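Local coordinates for protein tryptophanyl-tRNA synthetase (Thermus thermophilus, PDB 2EL7) that probably catalyses the ATP-dependent attachment of tryptophan to its cognate tRNA, as a homodimeric class I aminoacyl-tRNA synthetase, at residues E13-N18 and G201-L206; V96-T101 and Y129-A134; D36-I41 and K78-V83. One frame throughout, in Å; residues are numbered along the deposited sequence.

Contact 1: E13-N18 and G201-L206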
loop_
_atom_site.group_PDB
_atom_site.type_symbol
_atom_site.label_atom_id
_atom_site.label_comp_id
_atom_site.label_asym_id
_atom_site.label_seq_id
_atom_site.Cartn_x
_atom_site.Cartn_y
_atom_site.Cartn_z
ATOM N N GLU A 13 -2.065 20.850 -18.068
ATOM C CA GLU A 13 -2.597 21.015 -19.429
ATOM C C GLU A 13 -4.099 20.749 -19.525
ATOM O O GLU A 13 -4.521 19.631 -19.828
ATOM C CB GLU A 13 -1.886 20.060 -20.395
ATOM C CG GLU A 13 -0.370 20.089 -20.313
ATOM C CD GLU A 13 0.207 21.401 -20.801
ATOM O OE1 GLU A 13 -0.141 21.813 -21.930
ATOM O OE2 GLU A 13 1.009 22.015 -20.064
ATOM N N ILE A 14 -4.904 21.772 -19.286
ATOM C CA ILE A 14 -6.351 21.620 -19.364
ATOM C C ILE A 14 -6.795 22.173 -20.722
ATOM O O ILE A 14 -6.437 23.302 -21.074
ATOM C CB ILE A 14 -7.072 22.432 -18.231
ATOM C CG1 ILE A 14 -6.356 22.225 -16.889
ATOM C CG2 ILE A 14 -8.548 22.022 -18.129
ATOM C CD1 ILE A 14 -6.086 20.771 -16.536
ATOM N N HIS A 15 -7.557 21.391 -21.486
ATOM C CA HIS A 15 -8.041 21.869 -22.781
ATOM C C HIS A 15 -9.548 22.131 -22.737
ATOM O O HIS A 15 -10.203 21.816 -21.742
ATOM C CB HIS A 15 -7.660 20.900 -23.908
ATOM C CG HIS A 15 -8.028 19.477 -23.644
ATOM N ND1 HIS A 15 -9.334 19.059 -23.506
ATOM C CD2 HIS A 15 -7.264 18.360 -23.549
ATOM C CE1 HIS A 15 -9.361 17.747 -23.342
ATOM N NE2 HIS A 15 -8.119 17.297 -23.364
ATOM N N ILE A 16 -10.100 22.720 -23.795
ATOM C CA ILE A 16 -11.514 23.060 -23.789
ATOM C C ILE A 16 -12.398 21.843 -23.720
ATOM O O ILE A 16 -13.615 21.952 -23.494
ATOM C CB ILE A 16 -11.901 23.902 -25.030
ATOM C CG1 ILE A 16 -11.751 23.082 -26.306
ATOM C CG2 ILE A 16 -11.039 25.167 -25.088
ATOM C CD1 ILE A 16 -12.302 23.789 -27.519
ATOM N N GLY A 17 -11.779 20.684 -23.933
ATOM C CA GLY A 17 -12.503 19.429 -23.870
ATOM C C GLY A 17 -12.756 19.137 -22.402
ATOM O O GLY A 17 -13.875 18.808 -22.009
ATOM N N ASN A 18 -11.707 19.266 -21.590
ATOM C CA ASN A 18 -11.813 19.053 -20.140
ATOM C C ASN A 18 -12.780 20.105 -19.587
ATOM O O ASN A 18 -13.693 19.813 -18.815
ATOM C CB ASN A 18 -10.454 19.273 -19.448
ATOM C CG ASN A 18 -9.369 18.315 -19.930
ATOM O OD1 ASN A 18 -8.211 18.725 -20.165
ATOM N ND2 ASN A 18 -9.721 17.033 -20.064
ATOM N N GLY A 201 -2.512 15.155 -28.844
ATOM C CA GLY A 201 -1.977 16.467 -29.178
ATOM C C GLY A 201 -2.881 17.327 -30.062
ATOM O O GLY A 201 -2.423 18.312 -30.634
ATOM N N ASN A 202 -4.157 16.958 -30.166
ATOM C CA ASN A 202 -5.143 17.677 -30.979
ATOM C C ASN A 202 -5.985 18.636 -30.100
ATOM O O ASN A 202 -7.219 18.649 -30.172
ATOM C CB ASN A 202 -6.060 16.645 -31.634
ATOM C CG ASN A 202 -6.859 15.843 -30.606
ATOM O OD1 ASN A 202 -6.556 15.875 -29.414
ATOM N ND2 ASN A 202 -7.879 15.123 -31.065
ATOM N N THR A 203 -5.319 19.467 -29.304
ATOM C CA THR A 203 -6.045 20.326 -28.383
ATOM C C THR A 203 -5.883 21.822 -28.492
ATOM O O THR A 203 -5.033 22.334 -29.206
ATOM C CB THR A 203 -5.673 19.980 -26.924
ATOM O OG1 THR A 203 -4.337 20.432 -26.664
ATOM C CG2 THR A 203 -5.761 18.473 -26.675
ATOM N N ILE A 204 -6.736 22.503 -27.740
ATOM C CA ILE A 204 -6.735 23.943 -27.612
ATOM C C ILE A 204 -6.733 24.123 -26.094
ATOM O O ILE A 204 -7.745 23.867 -25.428
ATOM C CB ILE A 204 -8.003 24.577 -28.212
ATOM C CG1 ILE A 204 -8.004 24.390 -29.731
ATOM C CG2 ILE A 204 -8.031 26.076 -27.900
ATOM C CD1 ILE A 204 -9.169 25.062 -30.456
ATOM N N GLY A 205 -5.588 24.526 -25.549
ATOM C CA GLY A 205 -5.468 24.698 -24.112
ATOM C C GLY A 205 -6.099 25.977 -23.599
ATOM O O GLY A 205 -6.161 26.980 -24.316
ATOM N N LEU A 206 -6.566 25.956 -22.353
ATOM C CA LEU A 206 -7.190 27.138 -21.765
ATOM C C LEU A 206 -6.169 28.247 -21.579
ATOM O O LEU A 206 -6.520 29.426 -21.599
ATOM C CB LEU A 206 -7.818 26.816 -20.403
ATOM C CG LEU A 206 -8.637 25.532 -20.281
ATOM C CD1 LEU A 206 -9.312 25.541 -18.921
ATOM C CD2 LEU A 206 -9.677 25.430 -21.395
HETATM O O HOH W 1 -4.574 19.974 -23.301
#
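His15 and Gly205 face each other in a single backbone bridge, two backbone hydrogen bonds flanking it. Leu206 N donates almost straight to Ile14 O at 2.9 Å. Ile16 N reaches Ile204 O at 3.1 Å, with a more bent N-H angle of 148°. Leucine methyls fill in beside these bonds: Leu206 CD1 packs on Ile14 CG2 at 3.7 Å, while CD2 rests against His15 C and Ile16 N. The side chains of His15 and Thr203 cross at about a right angle, His15 CD2 lying 3.5 Å from Thr203 CG2. His15 CG stands between the backbone N and the carbonyl carbon (chi1 51°), and ND1 accepts a weak bond from Gly17 N, which approaches at the ring edge. Asn18 OD1 sits over the centre of one ring face and accepts from His15 N at 3.0 Å, completing a capping box that starts helix 16-33. Further out, Met196 touches both His15 and Thr203, and Lys198 packs on His15 and Asn18, so the predicted 'HIGH' and 'KMSKS' regions meet here. This pairing is the signature of the class I synthetase catalytic site, where residues of both are predicted to bind ATP.

Contact 2: V96-T101 and Y129-A134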
loop_
_atom_site.group_PDB
_atom_site.type_symbol
_atom_site.label_atom_id
_atom_site.label_comp_id
_atom_site.label_asym_id
_atom_site.label_seq_id
_atom_site.Cartn_x
_atom_site.Cartn_y
_atom_site.Cartn_z
ATOM N N VAL A 96 -5.261 -3.077 3.554
ATOM C CA VAL A 96 -6.424 -3.824 4.048
ATOM C C VAL A 96 -7.257 -4.276 2.871
ATOM O O VAL A 96 -7.554 -5.451 2.738
ATOM C CB VAL A 96 -7.304 -2.978 5.021
ATOM C CG1 VAL A 96 -8.503 -3.809 5.498
ATOM C CG2 VAL A 96 -6.470 -2.546 6.236
ATOM N N PHE A 97 -7.602 -3.332 2.006
ATOM C CA PHE A 97 -8.394 -3.616 0.820
ATOM C C PHE A 97 -7.729 -4.670 -0.065
ATOM O O PHE A 97 -8.385 -5.603 -0.520
ATOM C CB PHE A 97 -8.638 -2.317 0.041
ATOM C CG PHE A 97 -9.725 -1.443 0.629
ATOM C CD1 PHE A 97 -10.300 -1.743 1.864
ATOM C CD2 PHE A 97 -10.155 -0.303 -0.043
ATOM C CE1 PHE A 97 -11.283 -0.922 2.421
ATOM C CE2 PHE A 97 -11.135 0.530 0.504
ATOM C CZ PHE A 97 -11.705 0.217 1.748
ATOM N N THR A 98 -6.433 -4.516 -0.312
ATOM C CA THR A 98 -5.683 -5.477 -1.110
ATOM C C THR A 98 -5.971 -6.898 -0.593
ATOM O O THR A 98 -6.253 -7.802 -1.390
ATOM C CB THR A 98 -4.132 -5.176 -1.038
ATOM O OG1 THR A 98 -3.826 -4.036 -1.849
ATOM C CG2 THR A 98 -3.300 -6.345 -1.521
ATOM N N THR A 99 -5.936 -7.100 0.725
ATOM C CA THR A 99 -6.175 -8.446 1.275
ATOM C C THR A 99 -7.609 -8.925 1.058
ATOM O O THR A 99 -7.886 -10.128 1.122
ATOM C CB THR A 99 -5.873 -8.557 2.824
ATOM O OG1 THR A 99 -6.797 -7.745 3.568
ATOM C CG2 THR A 99 -4.431 -8.111 3.156
ATOM N N LEU A 100 -8.521 -7.991 0.798
ATOM C CA LEU A 100 -9.919 -8.362 0.606
ATOM C C LEU A 100 -10.341 -8.334 -0.858
ATOM O O LEU A 100 -11.534 -8.245 -1.131
ATOM C CB LEU A 100 -10.834 -7.412 1.375
ATOM C CG LEU A 100 -10.612 -7.193 2.870
ATOM C CD1 LEU A 100 -11.483 -6.026 3.323
ATOM C CD2 LEU A 100 -10.945 -8.457 3.636
ATOM N N THR A 101 -9.376 -8.399 -1.781
ATOM C CA THR A 101 -9.664 -8.360 -3.214
ATOM C C THR A 101 -9.177 -9.591 -3.980
ATOM O O THR A 101 -7.986 -9.901 -4.003
ATOM C CB THR A 101 -9.046 -7.096 -3.873
ATOM O OG1 THR A 101 -9.492 -5.932 -3.168
ATOM C CG2 THR A 101 -9.486 -6.959 -5.349
ATOM N N TYR A 129 -3.505 -0.521 -9.010
ATOM C CA TYR A 129 -4.031 0.845 -8.936
ATOM C C TYR A 129 -5.503 0.959 -8.562
ATOM O O TYR A 129 -5.886 1.822 -7.768
ATOM C CB TYR A 129 -3.792 1.593 -10.243
ATOM C CG TYR A 129 -4.112 3.070 -10.159
ATOM C CD1 TYR A 129 -3.438 3.898 -9.269
ATOM C CD2 TYR A 129 -5.117 3.641 -10.967
ATOM C CE1 TYR A 129 -3.756 5.263 -9.179
ATOM C CE2 TYR A 129 -5.433 4.990 -10.885
ATOM C CZ TYR A 129 -4.754 5.797 -9.992
ATOM O OH TYR A 129 -5.078 7.139 -9.906
ATOM N N PRO A 130 -6.364 0.095 -9.122
ATOM C CA PRO A 130 -7.776 0.239 -8.736
ATOM C C PRO A 130 -8.020 0.088 -7.231
ATOM O O PRO A 130 -8.933 0.716 -6.677
ATOM C CB PRO A 130 -8.469 -0.833 -9.567
ATOM C CG PRO A 130 -7.602 -0.857 -10.839
ATOM C CD PRO A 130 -6.206 -0.838 -10.258
ATOM N N VAL A 131 -7.217 -0.737 -6.557
ATOM C CA VAL A 131 -7.380 -0.909 -5.106
ATOM C C VAL A 131 -6.996 0.403 -4.405
ATOM O O VAL A 131 -7.675 0.823 -3.460
ATOM C CB VAL A 131 -6.538 -2.087 -4.581
ATOM C CG1 VAL A 131 -6.743 -2.257 -3.050
ATOM C CG2 VAL A 131 -6.974 -3.366 -5.312
ATOM N N LEU A 132 -5.945 1.072 -4.903
ATOM C CA LEU A 132 -5.520 2.365 -4.371
ATOM C C LEU A 132 -6.667 3.367 -4.528
ATOM O O LEU A 132 -6.993 4.086 -3.583
ATOM C CB LEU A 132 -4.291 2.883 -5.118
ATOM C CG LEU A 132 -3.616 4.153 -4.576
ATOM C CD1 LEU A 132 -3.092 3.873 -3.215
ATOM C CD2 LEU A 132 -2.459 4.592 -5.478
ATOM N N GLN A 133 -7.290 3.401 -5.710
ATOM C CA GLN A 133 -8.415 4.305 -5.953
ATOM C C GLN A 133 -9.585 3.989 -4.995
ATOM O O GLN A 133 -10.258 4.894 -4.487
ATOM C CB GLN A 133 -8.912 4.187 -7.393
ATOM C CG GLN A 133 -7.968 4.705 -8.464
ATOM C CD GLN A 133 -8.564 4.553 -9.874
ATOM O OE1 GLN A 133 -8.758 3.426 -10.373
ATOM N NE2 GLN A 133 -8.872 5.684 -10.510
ATOM N N ALA A 134 -9.844 2.705 -4.766
ATOM C CA ALA A 134 -10.921 2.325 -3.851
ATOM C C ALA A 134 -10.697 2.848 -2.416
ATOM O O ALA A 134 -11.643 3.243 -1.723
ATOM C CB ALA A 134 -11.066 0.801 -3.825
#
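The Phe97 ring meets helix 124-139 with its edge: Ala134 C and O lie near the ring plane, CE2 coming within 3.5 Å of Ala134 O, and Val131 O is also at the rim. Ala134 CB lies 4.0 Å from Phe97 CD2. Ala135 and Leu138 of helix 124-139 also touch the Phe97 side chain. The other ring, that of Tyr129, carries Gln133 CG from its own helix over one face, offset toward the rim, and stacks with His45. Against the end of helix 89-99, Val131 of the facing helix packs with its two methyls. CG1, anti to the backbone N (chi1 -179°), touches Phe97 CB at 3.6 Å and lies equally near Thr98 N and OG1. CG2 approaches Thr101 OG1 more loosely, at 4.2 Å. This is side-chain packing between two helices of the catalytic domain, and it lies at the dimer interface: Ser124 of the second subunit packs on Thr98 and bonds to Thr101 O. Helix 124-139 also bears Asp136, predicted to bind tryptophan. Several polar groups at the helix end are bonded within its own turn. Thr98 OG1 bonds to Ser94 O, and Thr99 OG1 donates to Val96 O on a lone pair. Phe97 O is gripped from opposite faces of its plane by Leu100 N at 2.7 Å and by Thr101 OG1 at 2.9 Å, the latter from above the carbonyl plane.

Contact 3: D36-I41 and K78-V83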
loop_
_atom_site.group_PDB
_atom_site.type_symbol
_atom_site.label_atom_id
_atom_site.label_comp_id
_atom_site.label_asym_id
_atom_site.label_seq_id
_atom_site.Cartn_x
_atom_site.Cartn_y
_atom_site.Cartn_z
ATOM N N ASP A 36 -17.917 19.542 1.250
ATOM C CA ASP A 36 -18.002 18.111 1.054
ATOM C C ASP A 36 -17.829 17.726 -0.395
ATOM O O ASP A 36 -18.170 16.622 -0.810
ATOM C CB ASP A 36 -19.301 17.583 1.627
ATOM C CG ASP A 36 -19.170 17.271 3.097
ATOM O OD1 ASP A 36 -20.085 17.627 3.867
ATOM O OD2 ASP A 36 -18.137 16.663 3.484
ATOM N N ALA A 37 -17.293 18.655 -1.172
ATOM C CA ALA A 37 -16.981 18.366 -2.561
ATOM C C ALA A 37 -15.464 18.205 -2.542
ATOM O O ALA A 37 -14.750 19.171 -2.744
ATOM C CB ALA A 37 -17.379 19.533 -3.474
ATOM N N PHE A 38 -14.977 16.996 -2.253
ATOM C CA PHE A 38 -13.532 16.744 -2.228
ATOM C C PHE A 38 -12.919 16.606 -3.608
ATOM O O PHE A 38 -13.425 15.860 -4.464
ATOM C CB PHE A 38 -13.205 15.476 -1.450
ATOM C CG PHE A 38 -13.381 15.609 0.038
ATOM C CD1 PHE A 38 -12.710 14.751 0.901
ATOM C CD2 PHE A 38 -14.206 16.579 0.573
ATOM C CE1 PHE A 38 -12.855 14.865 2.257
ATOM C CE2 PHE A 38 -14.353 16.698 1.929
ATOM C CZ PHE A 38 -13.673 15.835 2.777
ATOM N N PHE A 39 -11.819 17.316 -3.832
ATOM C CA PHE A 39 -11.135 17.236 -5.128
ATOM C C PHE A 39 -9.722 16.827 -4.838
ATOM O O PHE A 39 -9.001 17.545 -4.153
ATOM C CB PHE A 39 -11.187 18.575 -5.878
ATOM C CG PHE A 39 -12.583 18.974 -6.312
ATOM C CD1 PHE A 39 -13.397 19.754 -5.476
ATOM C CD2 PHE A 39 -13.072 18.588 -7.562
ATOM C CE1 PHE A 39 -14.666 20.148 -5.877
ATOM C CE2 PHE A 39 -14.356 18.977 -7.989
ATOM C CZ PHE A 39 -15.159 19.756 -7.153
ATOM N N CYS A 40 -9.341 15.658 -5.362
ATOM C CA CYS A 40 -8.029 15.050 -5.118
ATOM C C CYS A 40 -7.116 14.962 -6.338
ATOM O O CYS A 40 -7.442 14.282 -7.307
ATOM C CB CYS A 40 -8.253 13.641 -4.541
ATOM S SG CYS A 40 -6.813 12.718 -3.911
ATOM N N ILE A 41 -5.972 15.649 -6.274
ATOM C CA ILE A 41 -4.989 15.635 -7.344
ATOM C C ILE A 41 -4.234 14.314 -7.125
ATOM O O ILE A 41 -3.430 14.192 -6.194
ATOM C CB ILE A 41 -4.026 16.851 -7.219
ATOM C CG1 ILE A 41 -4.776 18.151 -7.535
ATOM C CG2 ILE A 41 -2.835 16.689 -8.167
ATOM C CD1 ILE A 41 -3.945 19.420 -7.337
ATOM N N LYS A 78 -14.770 27.612 -1.313
ATOM C CA LYS A 78 -15.986 26.815 -1.233
ATOM C C LYS A 78 -15.740 25.313 -1.103
ATOM O O LYS A 78 -16.418 24.651 -0.312
ATOM C CB LYS A 78 -16.839 27.037 -2.470
ATOM C CG LYS A 78 -17.358 28.461 -2.665
ATOM C CD LYS A 78 -18.226 28.512 -3.899
ATOM C CE LYS A 78 -18.451 29.927 -4.375
ATOM N NZ LYS A 78 -19.034 29.901 -5.751
ATOM N N VAL A 79 -14.769 24.769 -1.848
ATOM C CA VAL A 79 -14.539 23.327 -1.796
ATOM C C VAL A 79 -13.346 22.830 -0.986
ATOM O O VAL A 79 -12.776 23.574 -0.171
ATOM C CB VAL A 79 -14.457 22.729 -3.223
ATOM C CG1 VAL A 79 -15.592 23.290 -4.074
ATOM C CG2 VAL A 79 -13.081 23.010 -3.861
ATOM N N THR A 80 -12.992 21.557 -1.196
ATOM C CA THR A 80 -11.872 20.935 -0.485
ATOM C C THR A 80 -10.954 20.292 -1.488
ATOM O O THR A 80 -11.230 19.219 -1.981
ATOM C CB THR A 80 -12.382 19.899 0.541
ATOM O OG1 THR A 80 -13.079 20.603 1.571
ATOM C CG2 THR A 80 -11.242 19.105 1.191
ATOM N N LEU A 81 -9.856 20.980 -1.783
ATOM C CA LEU A 81 -8.857 20.549 -2.756
ATOM C C LEU A 81 -7.580 20.171 -2.067
ATOM O O LEU A 81 -7.060 20.941 -1.272
ATOM C CB LEU A 81 -8.572 21.683 -3.725
ATOM C CG LEU A 81 -7.571 21.482 -4.868
ATOM C CD1 LEU A 81 -8.054 20.382 -5.805
ATOM C CD2 LEU A 81 -7.446 22.809 -5.639
ATOM N N PHE A 82 -7.067 18.990 -2.389
ATOM C CA PHE A 82 -5.846 18.490 -1.783
ATOM C C PHE A 82 -5.094 17.526 -2.702
ATOM O O PHE A 82 -5.630 17.071 -3.724
ATOM C CB PHE A 82 -6.190 17.807 -0.465
ATOM C CG PHE A 82 -7.088 16.615 -0.611
ATOM C CD1 PHE A 82 -6.554 15.346 -0.727
ATOM C CD2 PHE A 82 -8.473 16.762 -0.595
ATOM C CE1 PHE A 82 -7.392 14.216 -0.822
ATOM C CE2 PHE A 82 -9.315 15.660 -0.689
ATOM C CZ PHE A 82 -8.768 14.371 -0.804
ATOM N N VAL A 83 -3.846 17.236 -2.341
ATOM C CA VAL A 83 -2.994 16.335 -3.111
ATOM C C VAL A 83 -3.017 14.953 -2.467
ATOM O O VAL A 83 -2.780 14.823 -1.267
ATOM C CB VAL A 83 -1.530 16.826 -3.137
ATOM C CG1 VAL A 83 -0.644 15.781 -3.830
ATOM C CG2 VAL A 83 -1.445 18.162 -3.845
#
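Phe39 and Phe82 carry much of the backbone bonding between strands 37-41 and 80-83. Phe39 N donates to Thr80 O at 2.7 Å, its carbonyl receives Phe82 N, and Phe82 O takes Ile41 N at 2.9 Å; Thr80 N to Ala37 O is weak. Parallel strands bonded in this way, with helix 55-72 between them in sequence, form a beta-alpha-beta crossover of the Rossmann-type catalytic domain. Aromatic contacts gather on the face bearing Phe38, Thr80, Cys40 and Phe82. Thr80 CG2 makes a CH-pi contact over the Phe38 ring, 4.1 Å from its centroid. The Phe82 ring, its CG between backbone N and carbonyl carbon (chi1 62°), lies with one face over Cys40 CA, while Cys40 SG, oblique to the ring, comes within 3.5 Å of Phe82 CE1. Phe38 and Phe82 cross with planes nearly perpendicular, and Tyr140 meets Phe82 edge-to-face. An alanine in place of Phe82 would probably leave Cys40 SG and the Phe38 ring without their aromatic neighbour and open a gap there. Apolar contacts occupy the face bearing Phe39, Leu81, Ile41 and Val83: Leu81 CD1 lies 3.6 Å from Phe39 CB. Val79, just before the strand, brings CG2 to 3.6 Å from Phe39 CD1.

In the fold
From the N terminus, strand 4-8 leads into residues 13-18, the first half of contact 1, whose partner at 201-206 follows only after strand 177-179. The long loop so closed encloses both other contacts. Helix 16-33 runs on to strand 37-41, and contact 3 then closes the crossover through helix 55-72, setting 80-83 at the edge of the three-stranded sheet. A short connection leads to helix 89-99, where contact 2 opens, to close on helix 124-139. Contacts 2 and 3 therefore follow in series, their centres 22 Å apart. Contact 1, on the opposite side of the chain's centre from both, ties the sheet's first crossover to the segment before helix 210-218.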